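Local structure of trans-4-hydroxy-L-proline dehydratase (Clostridioides difficile 70-100-2010, 6VXC) at residues Gly498-Phe503 with Thr599-Leu604; Thr577-Leu582 with Pro623-Asp628; Thr583-Asn588 with Ala677-Arg682; Lys593-Asp598 with Leu615-Asn620; Ala606-Glu609 with Ala613-Asn616. The protein uses a glycyl radical to dehydrate trans-4-hydroxy-L-proline to (S)-1-pyrroline-5-carboxylate in the anaerobic breakdown of hydroxyproline. All blocks are in the same frame, centred on the assembly; numbering follows the deposited sequence.

The five contacts lie at the edge of the chain, their centres 27 to 39 Å from the centre of the chain and away from the active-site residues. They tie together helices 575-591, 597-605 and 612-620 and the loops around them. Contacts 2 and 3 are buried and share helix 575-591. Contact 2 is polar, with a carboxylate and three waters, while contact 3 is apolar across the interface. Contacts 1, 4 and 5 are partly buried and lie further out. In contact 1 a leucine of helix 597-605 lays a methyl on the face of an arginine. Contacts 4 and 5 share helix 612-620 and rest on phenylalanine rings, one met at its edge, the other over a face.

Contact 1 (Gly498-Phe503 with Thr599-Leu604); sequences GDPRNF and TLLKAL
Leu601 points one methyl at the flat side of the Arg501 guanidinium. Its CD1 lies 3.5 Å above the guanidinium plane, over the centre of the group, and comes within 3.6 Å of Arg501 CZ. CB of Leu601 follows more distantly, near NH1. A second, looser touch joins Pro500 CG to Leu601 CD1 at 4.1 Å, so one methyl meets both the proline ring and the arginine. Extended from CG to NE, the Arg501 chain carries the guanidinium to Leu601.

Two acidic residues fix how the guanidinium is turned. NH2 makes a salt bridge to Asp499 OD1 at 3.1 Å, with the oxygen close to the guanidinium plane. NE makes a second salt bridge, to Asp598. With its edge held in this way, a face is turned to the leucine. Asp499 OD1 also accepts from the backbone N of Arg501 at 2.8 Å, which forms an Asx turn. The two donors reach that oxygen from opposite faces of the carboxylate plane.

The 3-10 turn 500-502 lies just before helix 506-538, on which the Phe503 side chain packs. Leu601 belongs to helix 597-605, so the contact joins the approach to the long helix to this short outer one.

Contact 2 (Thr577-Leu582 with Pro623-Asp628); sequences TITDSL and PKYGND
Here the first half of helix 575-591 meets the loop between helices 612-620 and 630-647, and Asp580 receives the loop backbone. Asp580 OD1 accepts from the backbone N of Tyr625 at 2.8 Å. The bond is nearly straight, at 172°, and uses the syn lone pair of the oxygen. CB of Tyr625 sits 3.4 Å from the same OD1. One residue earlier, Thr579 CG2 packs on Tyr625 CB at 3.7 Å. The threonine turns its methyl to the loop (chi1 -67°) and its OG1 back to Ile575 O.

Lys624 crosses the carboxylate at about a right angle. It is the aliphatic CD that lies near Asp580 OD2, at 3.5 Å. The chain bends at chi2 (-71°), passes the carboxylate with its CD, and ends with NZ on Val618 O. The two charges do not form a direct salt bridge. A water bridges NZ and OD2 instead. A second water links OD2 to Tyr625 O, and a third joins Asp580 O, Pro623 O and NZ. The carboxylate is therefore gripped by one backbone N-H and two waters, which probably favours its charged form.

Beyond the loop, Tyr625 OH bonds to Ile692 O. Thr579 also packs on helix 630-647, while Ile578 and Leu582 face helix 506-538.

Contact 3 (Thr583-Asn588 with Ala677-Arg682); sequences TAIKYN and ASPNGR
Ile585 and Pro679 meet through their side chains. Ile585 CD1 touches Pro679 CG at 3.8 Å, and CG1 lies beside Pro679 CB at the same distance. The isoleucine puts CG1 anti to its carbonyl carbon (chi1 -67°), which carries the CG1-CD1 branch to the proline ring. Ala584 adds a second contact. Its methyl points at the loop and comes within 3.5 Å of the Pro679 carbonyl O, with Asn680 CA a little further off.

The next shell shapes the loop. Ser678 to Gly681 is a type I beta turn with Pro679 and Asn680 at its corners, closed by Gly681 N to Ser678 O. Asn680 bends its side chain back over this turn. Its OD1 accepts from Ser678 OG at 2.7 Å and, weakly, from Arg682 N. Arg682 NH1 in turn donates to Ser678 OG, and its NE bonds to Lys686 O. These links hold the turn in shape while it presents Pro679 to the helix.

On the helix side, Ala584 O takes two donors from Asn588. One is the backbone N, and the other is ND2 at 2.9 Å, lying in the carbonyl plane. ND2 also bonds to Thr622 OG1. Pro679 further packs on Leu600 and Leu604 of helix 597-605.

No hydrogen bond crosses between the two segments. Their polar groups are used mainly within each partner or by other parts of the chain. The join rests on van der Waals contact, so it depends on the fit of the proline ring and the alanine methyl rather than on directed bonds.

Contact 4 (Lys593-Asp598 with Leu615-Asn620); sequences KKFDMD and LNLVSN
The Phe595 ring is met at its edge, near the ring plane, by two aliphatic side chains of segment 615-620. Leu617 CD1 touches the CD2 and CE2 side, 4.0 Å from CD2. Val618 CG1 sits at the far end of the ring, 3.9 Å from CZ. The phenylalanine and leucine side chains slide past each other in opposite directions, while Val618 crosses the ring at about a right angle. Phe595 CG stands between its backbone N and carbonyl carbon (chi1 52°), and this sends the ring toward the helix.

Lys594 reaches toward the helix, its CD 4.1 Å from both Leu617 CD1 and Leu617 CD2. NZ lies at a similar distance from CD2. The lysine contributes mainly through its aliphatic chain.

The ring is also packed by Ile614 of helix 612-620 and by Asn588 and Val589 of helix 575-591. Lys594 N bonds to the backbone O of Asn588, which holds the start of the connection against that helix. Asp596 takes the N-cap position of helix 597-605: its side chain caps the backbone N of Thr599, and OD1 also bonds to Thr599 OG1. The arrangement is a short helix-to-helix connection, whose phenylalanine fills the space between helices 575-591 and 612-620.

Contact 5 (Ala606-Glu609 with Ala613-Asn616); sequences ANFE and AILN
The main interaction is a CH-pi contact between Leu615 and the Phe608 ring. Leu615 CD1 stands 3.9 Å from the ring centroid and only 6° off the ring normal, so the methyl sits squarely over one face. The leucine places CG anti to its backbone N (chi1 178°), and this brings the methyl over the ring. The two side chains cross at about a right angle.

Ordinary apolar packing surrounds this. Leu615 CB lies 3.7 Å from Phe608 CD1, and CD2 of the leucine approaches Phe608 CB. At the ring edge, near its plane, Ile614 CG2 comes to 4.3 Å from CE1. That is a looser touch, and the end of the isoleucine side chain leads away to Phe595 and Thr599. Phe608 also packs on Ala603 of helix 597-605 and on Leu683.

The polar bonds are mostly backbone ones and hold the turn that carries the ring. Glu609 N bonds to Ala606 O at 2.8 Å, closing a type I' beta turn. Phe608 N bonds to Ala603 O, and Asn607 N to Leu604 O. Asn607 has positive phi, and its OD1 accepts from Cys684 N. No hydrogen bond crosses between segments 606-609 and 613-616.

The bonds to Ala603 O and Leu604 O, with Asn607 as the C-prime residue, make a Schellman motif that ends helix 597-605. The chain then leads into helix 612-620, and the phenylalanine that follows the C-prime residue packs on that helix. The whole is a short connection between two consecutive helices, with a Schellman C-cap and a type I' turn.

Contact 1 (Gly498-Phe503 with Thr599-Leu604)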
# COMPACT_ATOMS: atom_id res chain seq x y z
N GLY A 498 11.27 -32.26 14.26
CA GLY A 498 11.21 -33.11 15.43
C GLY A 498 9.83 -33.13 16.05
O GLY A 498 9.03 -32.21 15.83
N ASP A 499 9.53 -34.20 16.77
CA ASP A 499 8.32 -34.27 17.58
C ASP A 499 8.46 -33.30 18.75
O ASP A 499 9.37 -33.46 19.56
CB ASP A 499 8.10 -35.70 18.08
CG ASP A 499 6.79 -35.87 18.82
OD1 ASP A 499 6.37 -34.93 19.54
OD2 ASP A 499 6.16 -36.94 18.68
N PRO A 500 7.58 -32.30 18.88
CA PRO A 500 7.75 -31.31 19.96
C PRO A 500 7.73 -31.90 21.36
O PRO A 500 8.29 -31.30 22.28
CB PRO A 500 6.57 -30.35 19.77
CG PRO A 500 5.99 -30.67 18.45
CD PRO A 500 6.33 -32.09 18.13
N ARG A 501 7.08 -33.05 21.55
CA ARG A 501 7.08 -33.71 22.85
C ARG A 501 8.48 -34.12 23.29
O ARG A 501 8.71 -34.34 24.48
CB ARG A 501 6.16 -34.92 22.83
CG ARG A 501 4.71 -34.59 22.46
CD ARG A 501 3.98 -35.83 21.96
NE ARG A 501 2.62 -35.53 21.52
CZ ARG A 501 2.31 -35.12 20.30
NH1 ARG A 501 1.04 -34.87 19.97
NH2 ARG A 501 3.27 -34.96 19.40
N ASN A 502 9.43 -34.24 22.36
CA ASN A 502 10.80 -34.59 22.72
C ASN A 502 11.68 -33.38 22.98
O ASN A 502 12.83 -33.55 23.37
CB ASN A 502 11.44 -35.45 21.64
CG ASN A 502 10.73 -36.77 21.47
OD1 ASN A 502 10.22 -37.34 22.43
ND2 ASN A 502 10.73 -37.29 20.24
N PHE A 503 11.17 -32.17 22.76
CA PHE A 503 11.97 -30.99 23.05
C PHE A 503 12.14 -30.89 24.56
O PHE A 503 11.15 -30.88 25.30
CB PHE A 503 11.30 -29.74 22.47
CG PHE A 503 11.25 -29.72 20.97
CD1 PHE A 503 12.09 -30.52 20.22
CD2 PHE A 503 10.36 -28.89 20.31
CE1 PHE A 503 12.04 -30.49 18.84
CE2 PHE A 503 10.32 -28.86 18.93
CZ PHE A 503 11.15 -29.65 18.20
N THR A 599 0.07 -32.46 26.48
CA THR A 599 -1.22 -31.93 26.86
C THR A 599 -1.58 -30.69 26.05
O THR A 599 -2.72 -30.54 25.60
CB THR A 599 -1.22 -31.60 28.36
OG1 THR A 599 -0.92 -32.77 29.11
CG2 THR A 599 -2.58 -31.07 28.78
N LEU A 600 -0.62 -29.78 25.87
CA LEU A 600 -0.90 -28.58 25.08
C LEU A 600 -1.32 -28.96 23.67
O LEU A 600 -2.31 -28.44 23.14
CB LEU A 600 0.33 -27.67 25.04
CG LEU A 600 0.21 -26.49 24.07
CD1 LEU A 600 -0.92 -25.52 24.48
CD2 LEU A 600 1.52 -25.74 23.93
N LEU A 601 -0.61 -29.90 23.05
CA LEU A 601 -0.93 -30.26 21.68
C LEU A 601 -2.32 -30.90 21.59
O LEU A 601 -3.03 -30.69 20.60
CB LEU A 601 0.14 -31.19 21.13
CG LEU A 601 1.53 -30.53 21.05
CD1 LEU A 601 2.56 -31.51 20.52
CD2 LEU A 601 1.50 -29.29 20.18
N LYS A 602 -2.70 -31.71 22.58
CA LYS A 602 -4.06 -32.23 22.61
C LYS A 602 -5.08 -31.10 22.74
O LYS A 602 -6.11 -31.11 22.07
CB LYS A 602 -4.24 -33.22 23.76
CG LYS A 602 -3.49 -34.55 23.62
CD LYS A 602 -3.76 -35.42 24.86
CE LYS A 602 -2.94 -36.70 24.85
NZ LYS A 602 -3.12 -37.49 23.61
N ALA A 603 -4.79 -30.13 23.61
CA ALA A 603 -5.70 -29.00 23.79
C ALA A 603 -5.88 -28.23 22.48
O ALA A 603 -7.01 -27.91 22.09
CB ALA A 603 -5.17 -28.09 24.89
N LEU A 604 -4.78 -27.95 21.78
CA LEU A 604 -4.89 -27.23 20.51
C LEU A 604 -5.72 -28.02 19.51
O LEU A 604 -6.61 -27.47 18.84
CB LEU A 604 -3.49 -26.94 19.96
CG LEU A 604 -2.56 -26.08 20.84
CD1 LEU A 604 -1.20 -25.86 20.18
CD2 LEU A 604 -3.21 -24.74 21.21

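Contact 2 (Thr577-Leu582 with Pro623-Asp628)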
# COMPACT_ATOMS: atom_id res chain seq x y z
N THR A 577 0.52 -12.44 18.10
CA THR A 577 0.02 -13.80 18.27
C THR A 577 1.17 -14.76 18.56
O THR A 577 1.14 -15.50 19.55
CB THR A 577 -0.74 -14.23 17.01
OG1 THR A 577 -1.89 -13.40 16.83
CG2 THR A 577 -1.19 -15.69 17.09
N ILE A 578 2.24 -14.70 17.77
CA ILE A 578 3.28 -15.70 17.96
C ILE A 578 4.09 -15.42 19.22
O ILE A 578 4.51 -16.36 19.90
CB ILE A 578 4.19 -15.86 16.73
CG1 ILE A 578 5.19 -17.00 17.02
CG2 ILE A 578 4.88 -14.56 16.34
CD1 ILE A 578 6.04 -17.36 15.91
N THR A 579 4.31 -14.14 19.55
CA THR A 579 4.96 -13.80 20.81
C THR A 579 4.21 -14.39 21.98
O THR A 579 4.79 -15.05 22.85
CB THR A 579 5.04 -12.27 20.99
OG1 THR A 579 5.92 -11.70 20.02
CG2 THR A 579 5.56 -11.96 22.36
N ASP A 580 2.89 -14.15 22.04
CA ASP A 580 2.12 -14.68 23.16
C ASP A 580 2.08 -16.21 23.14
O ASP A 580 2.04 -16.83 24.20
CB ASP A 580 0.70 -14.10 23.15
CG ASP A 580 0.66 -12.62 23.60
OD1 ASP A 580 1.69 -12.08 24.04
OD2 ASP A 580 -0.43 -12.01 23.53
N SER A 581 2.11 -16.82 21.95
CA SER A 581 2.10 -18.29 21.88
C SER A 581 3.39 -18.88 22.43
O SER A 581 3.36 -19.78 23.28
CB SER A 581 1.87 -18.76 20.44
OG SER A 581 0.55 -18.48 20.03
N LEU A 582 4.54 -18.38 21.97
CA LEU A 582 5.81 -18.88 22.49
C LEU A 582 6.00 -18.52 23.95
O LEU A 582 6.56 -19.29 24.73
CB LEU A 582 6.97 -18.36 21.64
CG LEU A 582 7.27 -19.07 20.32
CD1 LEU A 582 8.30 -18.28 19.49
CD2 LEU A 582 7.75 -20.50 20.56
N PRO A 623 2.05 -14.23 31.05
CA PRO A 623 2.51 -12.92 30.58
C PRO A 623 2.14 -12.69 29.11
O PRO A 623 2.03 -13.63 28.33
CB PRO A 623 4.03 -12.99 30.77
CG PRO A 623 4.23 -14.01 31.80
CD PRO A 623 3.16 -15.04 31.58
N LYS A 624 1.93 -11.42 28.76
CA LYS A 624 1.46 -11.03 27.44
C LYS A 624 2.24 -9.84 26.88
O LYS A 624 2.54 -8.88 27.60
CB LYS A 624 -0.03 -10.66 27.47
CG LYS A 624 -1.01 -11.79 27.86
CD LYS A 624 -1.13 -12.86 26.80
CE LYS A 624 -2.10 -13.98 27.23
NZ LYS A 624 -2.10 -15.08 26.23
N TYR A 625 2.49 -9.87 25.58
CA TYR A 625 3.08 -8.75 24.88
C TYR A 625 2.17 -7.53 24.94
O TYR A 625 0.94 -7.64 24.85
CB TYR A 625 3.33 -9.17 23.44
CG TYR A 625 3.65 -8.07 22.46
CD1 TYR A 625 4.85 -7.38 22.53
CD2 TYR A 625 2.75 -7.76 21.45
CE1 TYR A 625 5.16 -6.41 21.63
CE2 TYR A 625 3.06 -6.78 20.51
CZ TYR A 625 4.26 -6.10 20.62
OH TYR A 625 4.58 -5.11 19.73
N GLY A 626 2.77 -6.35 25.07
CA GLY A 626 2.01 -5.11 25.14
C GLY A 626 1.71 -4.61 26.55
O GLY A 626 0.89 -3.71 26.72
N ASN A 627 2.39 -5.14 27.55
CA ASN A 627 2.19 -4.70 28.93
C ASN A 627 3.48 -4.16 29.53
O ASN A 627 3.56 -4.00 30.75
CB ASN A 627 1.63 -5.84 29.77
CG ASN A 627 0.27 -6.26 29.29
OD1 ASN A 627 -0.72 -5.60 29.60
ND2 ASN A 627 0.21 -7.33 28.53
N ASP A 628 4.47 -3.85 28.70
CA ASP A 628 5.79 -3.49 29.18
C ASP A 628 6.33 -4.57 30.11
O ASP A 628 7.02 -4.29 31.09
CB ASP A 628 5.79 -2.12 29.87
CG ASP A 628 7.18 -1.58 30.07
OD1 ASP A 628 8.11 -2.00 29.32
OD2 ASP A 628 7.36 -0.77 30.99
O HOH W 1 0.84 -15.51 26.46
O HOH W 2 -0.70 -9.37 23.34
O HOH W 3 -2.59 -13.84 23.61

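Contact 3 (Thr583-Asn588 with Ala677-Arg682)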
# COMPACT_ATOMS: atom_id res chain seq x y z
N THR A 583 5.52 -17.33 24.35
CA THR A 583 5.54 -16.97 25.76
C THR A 583 4.71 -17.94 26.58
O THR A 583 5.13 -18.38 27.66
CB THR A 583 5.05 -15.53 25.97
OG1 THR A 583 5.91 -14.60 25.30
CG2 THR A 583 5.03 -15.18 27.46
N ALA A 584 3.53 -18.31 26.08
CA ALA A 584 2.69 -19.26 26.81
C ALA A 584 3.40 -20.60 26.99
O ALA A 584 3.28 -21.24 28.04
CB ALA A 584 1.36 -19.45 26.08
N ILE A 585 4.10 -21.05 25.96
CA ILE A 585 4.80 -22.33 26.05
C ILE A 585 5.95 -22.25 27.04
O ILE A 585 6.10 -23.11 27.91
CB ILE A 585 5.26 -22.78 24.65
CG1 ILE A 585 4.05 -23.11 23.77
CG2 ILE A 585 6.24 -23.94 24.79
CD1 ILE A 585 4.42 -23.43 22.30
N LYS A 586 6.78 -21.21 26.93
CA LYS A 586 7.91 -21.08 27.84
C LYS A 586 7.45 -21.01 29.29
O LYS A 586 7.98 -21.71 30.16
CB LYS A 586 8.72 -19.84 27.49
CG LYS A 586 9.92 -19.61 28.38
CD LYS A 586 10.59 -18.32 27.96
CE LYS A 586 11.94 -18.17 28.58
NZ LYS A 586 12.57 -16.93 28.04
N TYR A 587 6.42 -20.20 29.56
CA TYR A 587 5.96 -19.98 30.93
C TYR A 587 5.32 -21.23 31.50
O TYR A 587 5.66 -21.65 32.61
CB TYR A 587 4.98 -18.79 30.95
CG TYR A 587 4.53 -18.34 32.33
CD1 TYR A 587 5.31 -17.48 33.08
CD2 TYR A 587 3.31 -18.74 32.85
CE1 TYR A 587 4.91 -17.04 34.33
CE2 TYR A 587 2.89 -18.31 34.13
CZ TYR A 587 3.70 -17.45 34.85
OH TYR A 587 3.32 -17.00 36.10
N ASN A 588 4.40 -21.84 30.75
CA ASN A 588 3.60 -22.93 31.28
C ASN A 588 4.25 -24.30 31.14
O ASN A 588 4.16 -25.12 32.06
CB ASN A 588 2.23 -22.94 30.61
CG ASN A 588 1.37 -21.76 31.01
OD1 ASN A 588 0.86 -21.71 32.13
ND2 ASN A 588 1.23 -20.79 30.10
N ALA A 677 -6.08 -23.56 16.40
CA ALA A 677 -5.87 -22.87 17.66
C ALA A 677 -4.38 -22.73 17.92
O ALA A 677 -3.58 -23.55 17.48
CB ALA A 677 -6.54 -23.63 18.80
N SER A 678 -4.01 -21.68 18.63
CA SER A 678 -2.62 -21.44 18.95
C SER A 678 -2.41 -21.43 20.46
O SER A 678 -3.36 -21.25 21.23
CB SER A 678 -2.10 -20.12 18.34
OG SER A 678 -3.00 -19.04 18.46
N PRO A 679 -1.16 -21.64 20.91
CA PRO A 679 -0.90 -21.81 22.35
C PRO A 679 -1.27 -20.61 23.22
O PRO A 679 -1.38 -20.77 24.43
CB PRO A 679 0.62 -22.05 22.39
CG PRO A 679 0.93 -22.65 21.07
CD PRO A 679 0.01 -21.98 20.09
N ASN A 680 -1.42 -19.42 22.65
CA ASN A 680 -1.76 -18.27 23.49
C ASN A 680 -3.22 -18.27 23.91
O ASN A 680 -3.61 -17.43 24.74
CB ASN A 680 -1.46 -16.96 22.76
CG ASN A 680 -2.32 -16.77 21.54
OD1 ASN A 680 -2.62 -17.73 20.83
ND2 ASN A 680 -2.73 -15.54 21.28
N GLY A 681 -4.04 -19.18 23.39
CA GLY A 681 -5.45 -19.21 23.69
C GLY A 681 -6.34 -18.73 22.56
O GLY A 681 -7.57 -18.84 22.68
N ARG A 682 -5.77 -18.22 21.48
CA ARG A 682 -6.57 -17.88 20.30
C ARG A 682 -7.19 -19.14 19.72
O ARG A 682 -6.53 -20.19 19.65
CB ARG A 682 -5.68 -17.17 19.27
CG ARG A 682 -6.34 -16.87 17.94
CD ARG A 682 -5.30 -16.61 16.83
NE ARG A 682 -5.77 -17.21 15.59
CZ ARG A 682 -5.69 -18.51 15.31
NH1 ARG A 682 -5.12 -19.33 16.17
NH2 ARG A 682 -6.18 -18.97 14.17

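Contact 4 (Lys593-Asp598 with Leu615-Asn620)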
# COMPACT_ATOMS: atom_id res chain seq x y z
N LYS A 593 5.96 -25.26 34.52
CA LYS A 593 5.66 -26.68 34.38
C LYS A 593 4.25 -26.99 34.88
O LYS A 593 4.05 -27.90 35.68
CB LYS A 593 6.71 -27.53 35.10
CG LYS A 593 8.14 -27.22 34.70
CD LYS A 593 9.12 -28.23 35.31
CE LYS A 593 10.52 -28.07 34.73
NZ LYS A 593 11.12 -26.75 35.11
N LYS A 594 3.28 -26.22 34.43
CA LYS A 594 1.90 -26.48 34.82
C LYS A 594 1.27 -27.57 33.97
O LYS A 594 0.31 -28.21 34.40
CB LYS A 594 1.08 -25.21 34.75
CG LYS A 594 1.59 -24.07 35.62
CD LYS A 594 0.61 -22.90 35.64
CE LYS A 594 1.23 -21.69 36.32
NZ LYS A 594 0.29 -20.54 36.40
N PHE A 595 1.77 -27.77 32.75
CA PHE A 595 1.35 -28.87 31.90
C PHE A 595 2.47 -29.15 30.91
O PHE A 595 3.40 -28.35 30.76
CB PHE A 595 0.01 -28.57 31.21
CG PHE A 595 -0.02 -27.25 30.45
CD1 PHE A 595 0.50 -27.15 29.17
CD2 PHE A 595 -0.58 -26.12 31.02
CE1 PHE A 595 0.46 -25.96 28.47
CE2 PHE A 595 -0.62 -24.91 30.33
CZ PHE A 595 -0.10 -24.83 29.05
N ASP A 596 2.39 -30.30 30.25
CA ASP A 596 3.45 -30.70 29.34
C ASP A 596 3.06 -30.43 27.89
O ASP A 596 1.94 -30.02 27.59
CB ASP A 596 3.84 -32.18 29.55
CG ASP A 596 2.70 -33.17 29.32
OD1 ASP A 596 1.66 -32.83 28.73
OD2 ASP A 596 2.86 -34.34 29.73
N MET A 597 4.02 -30.64 26.99
CA MET A 597 3.79 -30.37 25.57
C MET A 597 2.68 -31.25 25.02
O MET A 597 1.83 -30.79 24.25
CB MET A 597 5.08 -30.57 24.78
CG MET A 597 4.95 -30.24 23.30
SD MET A 597 4.71 -28.48 22.94
CE MET A 597 6.28 -27.83 23.51
N ASP A 598 2.67 -32.53 25.40
CA ASP A 598 1.65 -33.44 24.90
C ASP A 598 0.26 -32.95 25.25
O ASP A 598 -0.65 -32.97 24.41
CB ASP A 598 1.87 -34.84 25.47
CG ASP A 598 0.81 -35.79 25.01
OD1 ASP A 598 0.83 -36.15 23.81
OD2 ASP A 598 -0.04 -36.16 25.83
N LEU A 615 -6.94 -23.49 28.71
CA LEU A 615 -7.31 -22.23 28.07
C LEU A 615 -7.28 -21.07 29.05
O LEU A 615 -6.80 -19.98 28.73
CB LEU A 615 -8.69 -22.37 27.43
CG LEU A 615 -9.23 -21.11 26.76
CD1 LEU A 615 -8.24 -20.63 25.71
CD2 LEU A 615 -10.59 -21.40 26.12
N ASN A 616 -7.77 -21.28 30.28
CA ASN A 616 -7.75 -20.21 31.26
C ASN A 616 -6.31 -19.81 31.60
O ASN A 616 -6.01 -18.62 31.79
CB ASN A 616 -8.49 -20.65 32.52
CG ASN A 616 -8.69 -19.53 33.53
OD1 ASN A 616 -8.67 -18.35 33.18
ND2 ASN A 616 -8.78 -19.89 34.80
N LEU A 617 -5.42 -20.80 31.73
CA LEU A 617 -4.04 -20.50 32.08
C LEU A 617 -3.36 -19.66 31.01
O LEU A 617 -2.75 -18.64 31.31
CB LEU A 617 -3.26 -21.81 32.31
CG LEU A 617 -3.56 -22.63 33.58
CD1 LEU A 617 -2.76 -23.93 33.58
CD2 LEU A 617 -3.30 -21.83 34.85
N VAL A 618 -3.44 -20.09 29.75
CA VAL A 618 -2.69 -19.41 28.70
C VAL A 618 -3.32 -18.07 28.38
O VAL A 618 -2.63 -17.15 27.95
CB VAL A 618 -2.55 -20.27 27.42
CG1 VAL A 618 -1.85 -21.57 27.72
CG2 VAL A 618 -3.92 -20.51 26.81
N SER A 619 -4.63 -17.95 28.57
CA SER A 619 -5.29 -16.69 28.25
C SER A 619 -5.17 -15.68 29.38
O SER A 619 -4.98 -14.48 29.12
CB SER A 619 -6.78 -16.93 27.95
OG SER A 619 -6.96 -17.90 26.94
N ASN A 620 -5.29 -16.13 30.63
CA ASN A 620 -5.51 -15.24 31.75
C ASN A 620 -4.45 -15.30 32.84
O ASN A 620 -4.45 -14.43 33.72
CB ASN A 620 -6.89 -15.52 32.38
CG ASN A 620 -8.00 -15.41 31.36
OD1 ASN A 620 -8.08 -14.45 30.61
ND2 ASN A 620 -8.86 -16.43 31.31

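Contact 5 (Ala606-Glu609 with Ala613-Asn616)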
# COMPACT_ATOMS: atom_id res chain seq x y z
N ALA A 606 -8.06 -30.07 20.01
CA ALA A 606 -9.46 -30.05 20.41
C ALA A 606 -10.04 -28.65 20.43
O ALA A 606 -11.16 -28.45 20.93
CB ALA A 606 -9.61 -30.71 21.79
N ASN A 607 -9.32 -27.65 19.92
CA ASN A 607 -9.76 -26.26 20.01
C ASN A 607 -10.11 -25.91 21.45
O ASN A 607 -11.05 -25.16 21.70
CB ASN A 607 -10.94 -25.99 19.06
CG ASN A 607 -11.04 -24.52 18.66
OD1 ASN A 607 -10.04 -23.78 18.69
ND2 ASN A 607 -12.24 -24.08 18.28
N PHE A 608 -9.37 -26.47 22.40
CA PHE A 608 -9.50 -26.30 23.84
C PHE A 608 -10.78 -26.92 24.40
O PHE A 608 -11.04 -26.79 25.60
CB PHE A 608 -9.41 -24.83 24.24
CG PHE A 608 -8.04 -24.24 24.02
CD1 PHE A 608 -7.02 -24.47 24.93
CD2 PHE A 608 -7.77 -23.48 22.90
CE1 PHE A 608 -5.78 -23.94 24.74
CE2 PHE A 608 -6.51 -22.94 22.70
CZ PHE A 608 -5.52 -23.17 23.62
N GLU A 609 -11.57 -27.59 23.57
CA GLU A 609 -12.73 -28.32 24.03
C GLU A 609 -12.30 -29.43 24.97
O GLU A 609 -11.50 -30.28 24.59
CB GLU A 609 -13.46 -28.87 22.82
CG GLU A 609 -14.94 -28.71 22.85
CD GLU A 609 -15.55 -28.94 21.48
OE1 GLU A 609 -15.82 -30.11 21.12
OE2 GLU A 609 -15.74 -27.94 20.75
N ALA A 613 -9.38 -25.56 31.50
CA ALA A 613 -8.39 -25.10 32.47
C ALA A 613 -7.10 -24.64 31.79
O ALA A 613 -6.51 -23.63 32.18
CB ALA A 613 -8.10 -26.19 33.50
N ILE A 614 -6.64 -25.38 30.77
CA ILE A 614 -5.47 -24.94 30.00
C ILE A 614 -5.77 -23.60 29.34
O ILE A 614 -4.98 -22.66 29.42
CB ILE A 614 -5.08 -26.00 28.96
CG1 ILE A 614 -4.87 -27.38 29.59
CG2 ILE A 614 -3.79 -25.57 28.23
CD1 ILE A 614 -3.68 -27.49 30.48
N LEU A 615 -6.94 -23.49 28.71
CA LEU A 615 -7.31 -22.23 28.07
C LEU A 615 -7.28 -21.07 29.05
O LEU A 615 -6.80 -19.98 28.73
CB LEU A 615 -8.69 -22.37 27.43
CG LEU A 615 -9.23 -21.11 26.76
CD1 LEU A 615 -8.24 -20.63 25.71
CD2 LEU A 615 -10.59 -21.40 26.12
N ASN A 616 -7.77 -21.28 30.28
CA ASN A 616 -7.75 -20.21 31.26
C ASN A 616 -6.31 -19.81 31.60
O ASN A 616 -6.01 -18.62 31.79
CB ASN A 616 -8.49 -20.65 32.52
CG ASN A 616 -8.69 -19.53 33.53
OD1 ASN A 616 -8.67 -18.35 33.18
ND2 ASN A 616 -8.78 -19.89 34.80